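Local coordinates for envelope polyprotein (Puumala orthohantavirus, PDB 5FXU) that forms the Gn ectodomain of the hantaviral surface glycoprotein, a glycosylated antigenic component of the virion that probably works together with its partner Gc, at residues A[57-63]-A[79-85]; A[277-283]-A[296-302]. All blocks are in the same frame, centred on the assembly; numbering follows the deposited sequence.

Contact 1: residues A[57-63]-A[79-85]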
ATOM      1  N   PHE A  57      -0.021 -16.320   3.580  1.00 41.74           N
ATOM      2  CA  PHE A  57       0.586 -15.414   4.544  1.00 39.46           C
ATOM      3  C   PHE A  57       1.055 -16.200   5.757  1.00 40.40           C
ATOM      4  O   PHE A  57       0.466 -17.209   6.136  1.00 41.03           O
ATOM      5  CB  PHE A  57      -0.444 -14.405   5.041  1.00 37.68           C
ATOM      6  CG  PHE A  57      -0.534 -13.165   4.213  1.00 37.08           C
ATOM      7  CD1 PHE A  57      -1.252 -13.143   3.011  1.00 36.97           C
ATOM      8  CD2 PHE A  57       0.075 -12.009   4.637  1.00 35.65           C
ATOM      9  CE1 PHE A  57      -1.335 -11.979   2.256  1.00 36.71           C
ATOM     10  CE2 PHE A  57      -0.009 -10.856   3.893  1.00 35.26           C
ATOM     11  CZ  PHE A  57      -0.707 -10.839   2.695  1.00 35.36           C
ATOM     12  N   THR A  58       2.135 -15.722   6.364  1.00 39.74           N
ATOM     13  CA  THR A  58       2.515 -16.168   7.668  1.00 39.02           C
ATOM     14  C   THR A  58       1.856 -15.244   8.656  1.00 37.13           C
ATOM     15  O   THR A  58       2.100 -14.066   8.627  1.00 36.12           O
ATOM     16  CB  THR A  58       4.022 -16.126   7.829  1.00 39.12           C
ATOM     17  OG1 THR A  58       4.563 -17.156   7.015  1.00 39.47           O
ATOM     18  CG2 THR A  58       4.430 -16.354   9.308  1.00 40.64           C
ATOM     19  N   LYS A  59       1.007 -15.782   9.510  1.00 37.74           N
ATOM     20  CA  LYS A  59       0.422 -15.007  10.603  1.00 37.62           C
ATOM     21  C   LYS A  59       1.319 -15.041  11.835  1.00 36.52           C
ATOM     22  O   LYS A  59       1.599 -16.093  12.330  1.00 38.13           O
ATOM     23  CB  LYS A  59      -0.927 -15.584  10.956  1.00 39.70           C
ATOM     24  CG  LYS A  59      -1.665 -14.819  12.018  1.00 41.05           C
ATOM     25  CD  LYS A  59      -2.940 -15.544  12.328  1.00 44.25           C
ATOM     26  CE  LYS A  59      -3.666 -14.860  13.447  1.00 46.51           C
ATOM     27  NZ  LYS A  59      -4.942 -15.570  13.715  1.00 49.72           N
ATOM     28  N   TRP A  60       1.713 -13.878  12.333  1.00 35.04           N
ATOM     29  CA  TRP A  60       2.637 -13.727  13.419  1.00 34.18           C
ATOM     30  C   TRP A  60       1.949 -12.897  14.499  1.00 35.06           C
ATOM     31  O   TRP A  60       1.552 -11.770  14.251  1.00 33.32           O
ATOM     32  CB  TRP A  60       3.897 -13.013  12.910  1.00 33.44           C
ATOM     33  CG  TRP A  60       4.945 -12.779  13.952  1.00 32.61           C
ATOM     34  CD1 TRP A  60       5.249 -13.599  15.012  1.00 32.36           C
ATOM     35  CD2 TRP A  60       5.845 -11.666  14.039  1.00 31.54           C
ATOM     36  NE1 TRP A  60       6.243 -13.049  15.774  1.00 32.31           N
ATOM     37  CE2 TRP A  60       6.641 -11.866  15.200  1.00 32.44           C
ATOM     38  CE3 TRP A  60       6.052 -10.525  13.274  1.00 30.20           C
ATOM     39  CZ2 TRP A  60       7.651 -10.957  15.590  1.00 31.32           C
ATOM     40  CZ3 TRP A  60       7.034  -9.630  13.660  1.00 29.90           C
ATOM     41  CH2 TRP A  60       7.825  -9.852  14.810  1.00 31.15           C
ATOM     42  N   THR A  61       1.821 -13.464  15.702  1.00 36.75           N
ATOM     43  CA  THR A  61       1.006 -12.889  16.793  1.00 37.54           C
ATOM     44  C   THR A  61       1.791 -12.909  18.119  1.00 37.21           C
ATOM     45  O   THR A  61       2.711 -13.683  18.272  1.00 38.09           O
ATOM     46  CB  THR A  61      -0.301 -13.700  16.979  1.00 38.59           C
ATOM     47  OG1 THR A  61       0.003 -15.092  17.134  1.00 39.82           O
ATOM     48  CG2 THR A  61      -1.168 -13.561  15.795  1.00 38.99           C
ATOM     49  N   TRP A  62       1.420 -12.066  19.071  1.00 36.47           N
ATOM     50  CA  TRP A  62       2.066 -12.071  20.380  1.00 35.52           C
ATOM     51  C   TRP A  62       1.045 -12.209  21.509  1.00 37.33           C
ATOM     52  O   TRP A  62      -0.095 -11.782  21.342  1.00 35.85           O
ATOM     53  CB  TRP A  62       2.919 -10.811  20.555  1.00 33.87           C
ATOM     54  CG  TRP A  62       2.186  -9.528  20.879  1.00 32.23           C
ATOM     55  CD1 TRP A  62       1.730  -8.602  19.997  1.00 31.18           C
ATOM     56  CD2 TRP A  62       1.894  -9.015  22.181  1.00 31.83           C
ATOM     57  NE1 TRP A  62       1.136  -7.570  20.660  1.00 31.00           N
ATOM     58  CE2 TRP A  62       1.241  -7.782  22.005  1.00 31.44           C
ATOM     59  CE3 TRP A  62       2.105  -9.487  23.477  1.00 31.88           C
ATOM     60  CZ2 TRP A  62       0.784  -7.004  23.086  1.00 32.16           C
ATOM     61  CZ3 TRP A  62       1.675  -8.707  24.562  1.00 32.54           C
ATOM     62  CH2 TRP A  62       1.026  -7.477  24.355  1.00 32.55           C
ATOM     63  N   GLU A  63       1.483 -12.802  22.639  1.00 39.47           N
ATOM     64  CA  GLU A  63       0.706 -12.918  23.873  1.00 42.49           C
ATOM     65  C   GLU A  63       1.580 -12.534  25.056  1.00 41.71           C
ATOM     66  O   GLU A  63       2.762 -12.812  25.054  1.00 39.75           O
ATOM     67  CB  GLU A  63       0.211 -14.356  24.091  1.00 47.09           C
ATOM     68  CG  GLU A  63      -0.610 -14.903  22.938  1.00 51.62           C
ATOM     69  CD  GLU A  63      -1.335 -16.229  23.222  1.00 57.93           C
ATOM     70  OE1 GLU A  63      -0.869 -17.055  24.052  1.00 61.77           O
ATOM     71  OE2 GLU A  63      -2.393 -16.449  22.579  1.00 60.51           O
ATOM     72  N   PHE A  79       7.066 -11.866  26.592  1.00 52.92           N
ATOM     73  CA  PHE A  79       6.241 -12.137  25.408  1.00 51.99           C
ATOM     74  C   PHE A  79       6.400 -13.557  24.969  1.00 50.64           C
ATOM     75  O   PHE A  79       7.469 -14.134  25.050  1.00 50.80           O
ATOM     76  CB  PHE A  79       6.657 -11.294  24.210  1.00 52.50           C
ATOM     77  CG  PHE A  79       6.746  -9.844  24.492  1.00 55.33           C
ATOM     78  CD1 PHE A  79       5.596  -9.082  24.561  1.00 59.24           C
ATOM     79  CD2 PHE A  79       7.984  -9.222  24.661  1.00 57.04           C
ATOM     80  CE1 PHE A  79       5.671  -7.715  24.810  1.00 62.68           C
ATOM     81  CE2 PHE A  79       8.075  -7.860  24.918  1.00 59.45           C
ATOM     82  CZ  PHE A  79       6.915  -7.099  24.996  1.00 61.28           C
ATOM     83  N   GLN A  80       5.312 -14.109  24.483  1.00 50.19           N
ATOM     84  CA  GLN A  80       5.346 -15.302  23.718  1.00 51.35           C
ATOM     85  C   GLN A  80       4.819 -14.911  22.350  1.00 48.88           C
ATOM     86  O   GLN A  80       3.724 -14.342  22.247  1.00 47.63           O
ATOM     87  CB  GLN A  80       4.435 -16.318  24.353  1.00 55.95           C
ATOM     88  CG  GLN A  80       4.617 -17.724  23.827  1.00 59.18           C
ATOM     89  CD  GLN A  80       3.478 -18.587  24.267  1.00 62.19           C
ATOM     90  OE1 GLN A  80       2.297 -18.246  24.037  1.00 65.62           O
ATOM     91  NE2 GLN A  80       3.796 -19.692  24.902  1.00 62.92           N
ATOM     92  N   THR A  81       5.610 -15.168  21.311  1.00 45.97           N
ATOM     93  CA  THR A  81       5.130 -15.025  19.951  1.00 43.92           C
ATOM     94  C   THR A  81       4.919 -16.381  19.329  1.00 44.30           C
ATOM     95  O   THR A  81       5.444 -17.364  19.794  1.00 44.92           O
ATOM     96  CB  THR A  81       6.087 -14.237  19.076  1.00 42.83           C
ATOM     97  OG1 THR A  81       7.254 -15.013  18.842  1.00 42.80           O
ATOM     98  CG2 THR A  81       6.455 -12.914  19.717  1.00 42.02           C
ATOM     99  N   LYS A  82       4.097 -16.442  18.298  1.00 45.76           N
ATOM    100  CA  LYS A  82       3.991 -17.654  17.510  1.00 47.66           C
ATOM    101  C   LYS A  82       3.606 -17.316  16.076  1.00 45.47           C
ATOM    102  O   LYS A  82       3.170 -16.186  15.797  1.00 41.95           O
ATOM    103  CB  LYS A  82       2.988 -18.608  18.134  1.00 52.34           C
ATOM    104  CG  LYS A  82       1.548 -18.159  18.064  1.00 55.70           C
ATOM    105  CD  LYS A  82       0.618 -19.211  18.647  1.00 62.53           C
ATOM    106  CE  LYS A  82      -0.758 -18.616  18.998  1.00 66.83           C
ATOM    107  NZ  LYS A  82      -1.588 -19.473  19.903  1.00 71.88           N
ATOM    108  N   SER A  83       3.746 -18.301  15.191  1.00 44.08           N
ATOM    109  CA  SER A  83       3.385 -18.117  13.808  1.00 44.10           C
ATOM    110  C   SER A  83       2.874 -19.371  13.127  1.00 44.53           C
ATOM    111  O   SER A  83       3.159 -20.456  13.563  1.00 45.86           O
ATOM    112  CB  SER A  83       4.557 -17.504  13.017  1.00 43.51           C
ATOM    113  OG  SER A  83       5.787 -18.133  13.284  1.00 43.58           O
ATOM    114  N   SER A  84       2.094 -19.173  12.059  1.00 44.79           N
ATOM    115  CA  SER A  84       1.602 -20.238  11.199  1.00 45.73           C
ATOM    116  C   SER A  84       1.279 -19.717   9.801  1.00 47.00           C
ATOM    117  O   SER A  84       1.135 -18.514   9.590  1.00 45.50           O
ATOM    118  CB  SER A  84       0.362 -20.874  11.810  1.00 46.68           C
ATOM    119  OG  SER A  84      -0.654 -19.923  12.050  1.00 45.95           O
ATOM    120  N   GLU A  85       1.174 -20.633   8.843  1.00 49.70           N
ATOM    121  CA  GLU A  85       0.842 -20.284   7.462  1.00 49.98           C
ATOM    122  C   GLU A  85      -0.648 -20.426   7.230  1.00 51.32           C
ATOM    123  O   GLU A  85      -1.233 -21.443   7.563  1.00 53.68           O
ATOM    124  CB  GLU A  85       1.640 -21.123   6.469  1.00 50.99           C
ATOM    125  CG  GLU A  85       3.034 -20.551   6.227  1.00 50.35           C
ATOM    126  CD  GLU A  85       3.902 -20.598   7.479  1.00 49.57           C
ATOM    127  OE1 GLU A  85       4.247 -21.721   7.900  1.00 49.61           O
ATOM    128  OE2 GLU A  85       4.253 -19.526   8.032  1.00 47.48           O
TER
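Phe79 turns the edge of its ring toward the face of the six-membered ring of Trp62, an offset edge-to-face pair with planes at 84° and centroids 5.6 Å apart. Its leading atom, Phe79 CD1, stands 3.7 Å from Trp62 CE3. The indole of Trp60 is used differently: with CG anti to the backbone N (chi1 179°), its NE1/CD1 edge meets segment 79-85 near the ring plane, NE1 lying 3.5 Å from Thr81 CB and CD1 close to Lys82 O. Farther along the same face, Thr58 and Glu85 run side by side, and Thr58 OG1 donates a 2.6 Å hydrogen bond to the anti side of Glu85 OE2, 21° out of the carboxylate plane. Behind these contacts lies a regular antiparallel ladder, in which the hydrogen-bonded pairs Lys59-Ser84, Thr61-Lys82 and Glu63-Gln80 each carry two backbone bonds. On the face carrying Thr61, Glu63 OE2 and Lys82 NZ remain 4.1 Å apart, too far for a salt bridge. The face of Trp60, Trp62 and Thr81 thus packs on the hairpin 278-302, its Thr81 and Ser83 hydroxyls held by Thr284 O and Lys286 O, and its one charge, Glu85, by Thr58 and Ser289.

Contact 2: residues A[277-283]-A[296-302]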
ATOM      1  N   MET A 277      -2.128   4.477  20.754  1.00 73.31           N
ATOM      2  CA  MET A 277      -1.353   3.246  20.597  1.00 66.44           C
ATOM      3  C   MET A 277      -0.273   3.187  21.668  1.00 63.56           C
ATOM      4  O   MET A 277       0.428   4.166  21.877  1.00 63.87           O
ATOM      5  CB  MET A 277      -0.732   3.201  19.202  1.00 63.22           C
ATOM      6  CG  MET A 277       0.002   1.912  18.871  1.00 61.90           C
ATOM      7  SD  MET A 277       0.758   1.867  17.232  1.00 58.34           S
ATOM      8  CE  MET A 277       2.133   2.978  17.522  1.00 60.13           C
ATOM      9  N   ARG A 278      -0.143   2.035  22.327  1.00 61.87           N
ATOM     10  CA  ARG A 278       0.764   1.856  23.465  1.00 60.68           C
ATOM     11  C   ARG A 278       1.824   0.787  23.151  1.00 56.66           C
ATOM     12  O   ARG A 278       1.506  -0.379  22.943  1.00 53.06           O
ATOM     13  CB  ARG A 278      -0.041   1.499  24.730  1.00 65.14           C
ATOM     14  CG  ARG A 278       0.789   0.968  25.889  1.00 69.92           C
ATOM     15  CD  ARG A 278       0.018   0.879  27.204  1.00 76.61           C
ATOM     16  NE  ARG A 278       0.704  -0.074  28.105  1.00 81.44           N
ATOM     17  CZ  ARG A 278       0.372  -0.322  29.373  1.00 84.46           C
ATOM     18  NH1 ARG A 278      -0.648   0.308  29.953  1.00 84.92           N
ATOM     19  NH2 ARG A 278       1.082  -1.206  30.076  1.00 85.66           N
ATOM     20  N   ILE A 279       3.089   1.196  23.167  1.00 54.92           N
ATOM     21  CA  ILE A 279       4.213   0.318  22.854  1.00 53.36           C
ATOM     22  C   ILE A 279       4.616  -0.501  24.078  1.00 51.32           C
ATOM     23  O   ILE A 279       4.718   0.038  25.166  1.00 52.40           O
ATOM     24  CB  ILE A 279       5.387   1.133  22.280  1.00 53.30           C
ATOM     25  CG1 ILE A 279       5.040   1.491  20.834  1.00 55.64           C
ATOM     26  CG2 ILE A 279       6.680   0.350  22.329  1.00 52.95           C
ATOM     27  CD1 ILE A 279       5.853   2.621  20.268  1.00 58.32           C
ATOM     28  N   ILE A 280       4.830  -1.802  23.866  1.00 48.87           N
ATOM     29  CA  ILE A 280       5.060  -2.775  24.926  1.00 47.71           C
ATOM     30  C   ILE A 280       6.488  -3.280  24.902  1.00 47.64           C
ATOM     31  O   ILE A 280       7.106  -3.386  25.939  1.00 50.07           O
ATOM     32  CB  ILE A 280       4.114  -4.007  24.815  1.00 48.04           C
ATOM     33  CG1 ILE A 280       2.644  -3.614  24.626  1.00 46.90           C
ATOM     34  CG2 ILE A 280       4.224  -4.887  26.050  1.00 48.65           C
ATOM     35  CD1 ILE A 280       2.022  -2.848  25.776  1.00 47.55           C
ATOM     36  N   GLY A 281       7.005  -3.646  23.738  1.00 47.77           N
ATOM     37  CA  GLY A 281       8.398  -4.059  23.645  1.00 48.58           C
ATOM     38  C   GLY A 281       8.773  -4.807  22.391  1.00 48.62           C
ATOM     39  O   GLY A 281       7.917  -5.060  21.542  1.00 49.89           O
ATOM     40  N   LYS A 282      10.053  -5.178  22.303  1.00 48.63           N
ATOM     41  CA  LYS A 282      10.596  -5.893  21.138  1.00 49.76           C
ATOM     42  C   LYS A 282      10.195  -7.368  21.088  1.00 45.98           C
ATOM     43  O   LYS A 282      10.247  -8.063  22.094  1.00 46.17           O
ATOM     44  CB  LYS A 282      12.115  -5.750  21.080  1.00 53.56           C
ATOM     45  CG  LYS A 282      12.517  -4.302  20.841  1.00 60.71           C
ATOM     46  CD  LYS A 282      13.971  -3.985  21.179  1.00 66.65           C
ATOM     47  CE  LYS A 282      14.115  -2.524  21.607  1.00 71.83           C
ATOM     48  NZ  LYS A 282      15.476  -1.989  21.323  1.00 75.09           N
ATOM     49  N   VAL A 283       9.795  -7.823  19.904  1.00 41.42           N
ATOM     50  CA  VAL A 283       9.474  -9.219  19.679  1.00 39.65           C
ATOM     51  C   VAL A 283      10.136  -9.760  18.421  1.00 38.36           C
ATOM     52  O   VAL A 283      10.434  -9.021  17.486  1.00 37.17           O
ATOM     53  CB  VAL A 283       7.945  -9.465  19.629  1.00 38.59           C
ATOM     54  CG1 VAL A 283       7.323  -9.211  20.994  1.00 38.87           C
ATOM     55  CG2 VAL A 283       7.277  -8.606  18.569  1.00 38.07           C
ATOM     56  N   ILE A 296      12.331 -12.517  11.623  1.00 37.69           N
ATOM     57  CA  ILE A 296      11.600 -11.252  11.649  1.00 36.90           C
ATOM     58  C   ILE A 296      11.597 -10.668  13.058  1.00 36.36           C
ATOM     59  O   ILE A 296      11.615 -11.408  14.030  1.00 36.13           O
ATOM     60  CB  ILE A 296      10.153 -11.444  11.114  1.00 36.90           C
ATOM     61  CG1 ILE A 296       9.531 -10.090  10.750  1.00 35.54           C
ATOM     62  CG2 ILE A 296       9.291 -12.253  12.089  1.00 36.94           C
ATOM     63  CD1 ILE A 296       8.138 -10.194  10.200  1.00 35.50           C
ATOM     64  N   GLN A 297      11.601  -9.344  13.149  1.00 35.72           N
ATOM     65  CA  GLN A 297      11.431  -8.653  14.422  1.00 35.46           C
ATOM     66  C   GLN A 297      10.479  -7.480  14.278  1.00 33.20           C
ATOM     67  O   GLN A 297      10.104  -7.077  13.173  1.00 31.56           O
ATOM     68  CB  GLN A 297      12.782  -8.164  14.969  1.00 36.59           C
ATOM     69  CG  GLN A 297      13.369  -7.025  14.167  1.00 37.97           C
ATOM     70  CD  GLN A 297      14.803  -6.675  14.554  1.00 39.95           C
ATOM     71  OE1 GLN A 297      15.538  -7.505  15.054  1.00 42.67           O
ATOM     72  NE2 GLN A 297      15.210  -5.445  14.271  1.00 40.77           N
ATOM     73  N   GLY A 298      10.112  -6.922  15.415  1.00 31.62           N
ATOM     74  CA  GLY A 298       9.209  -5.808  15.430  1.00 31.20           C
ATOM     75  C   GLY A 298       8.949  -5.347  16.832  1.00 31.43           C
ATOM     76  O   GLY A 298       9.624  -5.777  17.756  1.00 32.55           O
ATOM     77  N   VAL A 299       7.944  -4.494  16.983  1.00 31.64           N
ATOM     78  CA  VAL A 299       7.546  -3.944  18.266  1.00 32.53           C
ATOM     79  C   VAL A 299       6.093  -4.270  18.528  1.00 32.35           C
ATOM     80  O   VAL A 299       5.199  -3.893  17.768  1.00 31.73           O
ATOM     81  CB  VAL A 299       7.757  -2.436  18.269  1.00 33.79           C
ATOM     82  CG1 VAL A 299       7.240  -1.806  19.556  1.00 35.26           C
ATOM     83  CG2 VAL A 299       9.242  -2.142  18.110  1.00 33.63           C
ATOM     84  N   ALA A 300       5.873  -4.989  19.613  1.00 33.29           N
ATOM     85  CA  ALA A 300       4.546  -5.315  20.075  1.00 33.46           C
ATOM     86  C   ALA A 300       3.887  -4.069  20.627  1.00 33.66           C
ATOM     87  O   ALA A 300       4.530  -3.279  21.328  1.00 33.21           O
ATOM     88  CB  ALA A 300       4.610  -6.380  21.161  1.00 34.88           C
ATOM     89  N   PHE A 301       2.594  -3.925  20.344  1.00 33.05           N
ATOM     90  CA  PHE A 301       1.824  -2.857  20.909  1.00 33.54           C
ATOM     91  C   PHE A 301       0.410  -3.323  21.270  1.00 35.00           C
ATOM     92  O   PHE A 301      -0.050  -4.390  20.845  1.00 33.79           O
ATOM     93  CB  PHE A 301       1.756  -1.689  19.935  1.00 32.48           C
ATOM     94  CG  PHE A 301       0.877  -1.939  18.755  1.00 31.82           C
ATOM     95  CD1 PHE A 301       1.385  -2.541  17.609  1.00 30.98           C
ATOM     96  CD2 PHE A 301      -0.472  -1.577  18.777  1.00 31.57           C
ATOM     97  CE1 PHE A 301       0.571  -2.756  16.498  1.00 30.52           C
ATOM     98  CE2 PHE A 301      -1.282  -1.806  17.674  1.00 31.42           C
ATOM     99  CZ  PHE A 301      -0.761  -2.396  16.538  1.00 30.52           C
ATOM    100  N   SER A 302      -0.266  -2.478  22.043  1.00 36.98           N
ATOM    101  CA  SER A 302      -1.692  -2.609  22.300  1.00 40.21           C
ATOM    102  C   SER A 302      -2.366  -1.270  22.084  1.00 41.84           C
ATOM    103  O   SER A 302      -1.713  -0.229  22.007  1.00 44.14           O
ATOM    104  CB  SER A 302      -1.960  -3.115  23.722  1.00 41.13           C
ATOM    105  OG  SER A 302      -1.479  -2.192  24.670  1.00 41.60           O
TER
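Met277 reaches across to Phe301 at about a right angle. From CB its chain runs extended, with chi1 -175° placing CG opposite the backbone N, and Met277 CG comes to 3.5 Å from Phe301 CD2. The next atom, SD, lies over one face of the ring, 4.1 Å from the Phe301 centroid and 16° off the normal, a Met-aromatic contact offset toward the rim. Beyond SD the chain bends to end at CE. Ile328 of strand 327-329 touches both Met277 and Phe301.

Segments 277-283 and 296-302 belong to an antiparallel beta hairpin, and strand 296-302 is the middle of three strands, with 327-329 beyond it. A classic beta bulge interrupts the register: Ile280 and Gly281 both face Ala300. Ala300 O accepts a 3.0 Å bond from Ile280 N, tilted from the carbonyl plane, and a weak one from Gly281 N at 3.5 Å. In return Ala300 N donates to Gly281 O at 2.8 Å. Gly281 has a backbone shape that would drive a beta carbon into the carbonyl oxygen of Ile280.

On the face shared with Phe301, Ile279 CG2 meets Val299 CG1 at 3.6 Å, the two side chains crossing at a slant. On the other face, Val283 CG1 lies 3.9 Å from Ala300 CB. From within the bulge, Ile280 CD1 approaches Ser302 OG; Ser302 also touches an attached N-acetylglucosamine.

Overall arrangement
The two ladders follow one another along the chain, but their centres are only 13 Å apart and side chains of contact 1 pack against contact 2. Phe79 of contact 1 enters contact 2, with its CE1 3.4 Å from Ile280 CG2 and its CE2 3.6 Å from Lys282 O. Trp60 CH2 lies 3.6 Å from Gln297 C, while Trp62 NE1 stands 3.4 Å from Phe301 O. These approaches place the hairpin 278-302 against the aromatic face of strands 54-64 and 79-89. An attached N-acetylglucosamine, a glycan sugar rather than a ligand, touches Ser302 (about 4 Å from its side chain), and the Trp62 side chain lies about 7 Å from one.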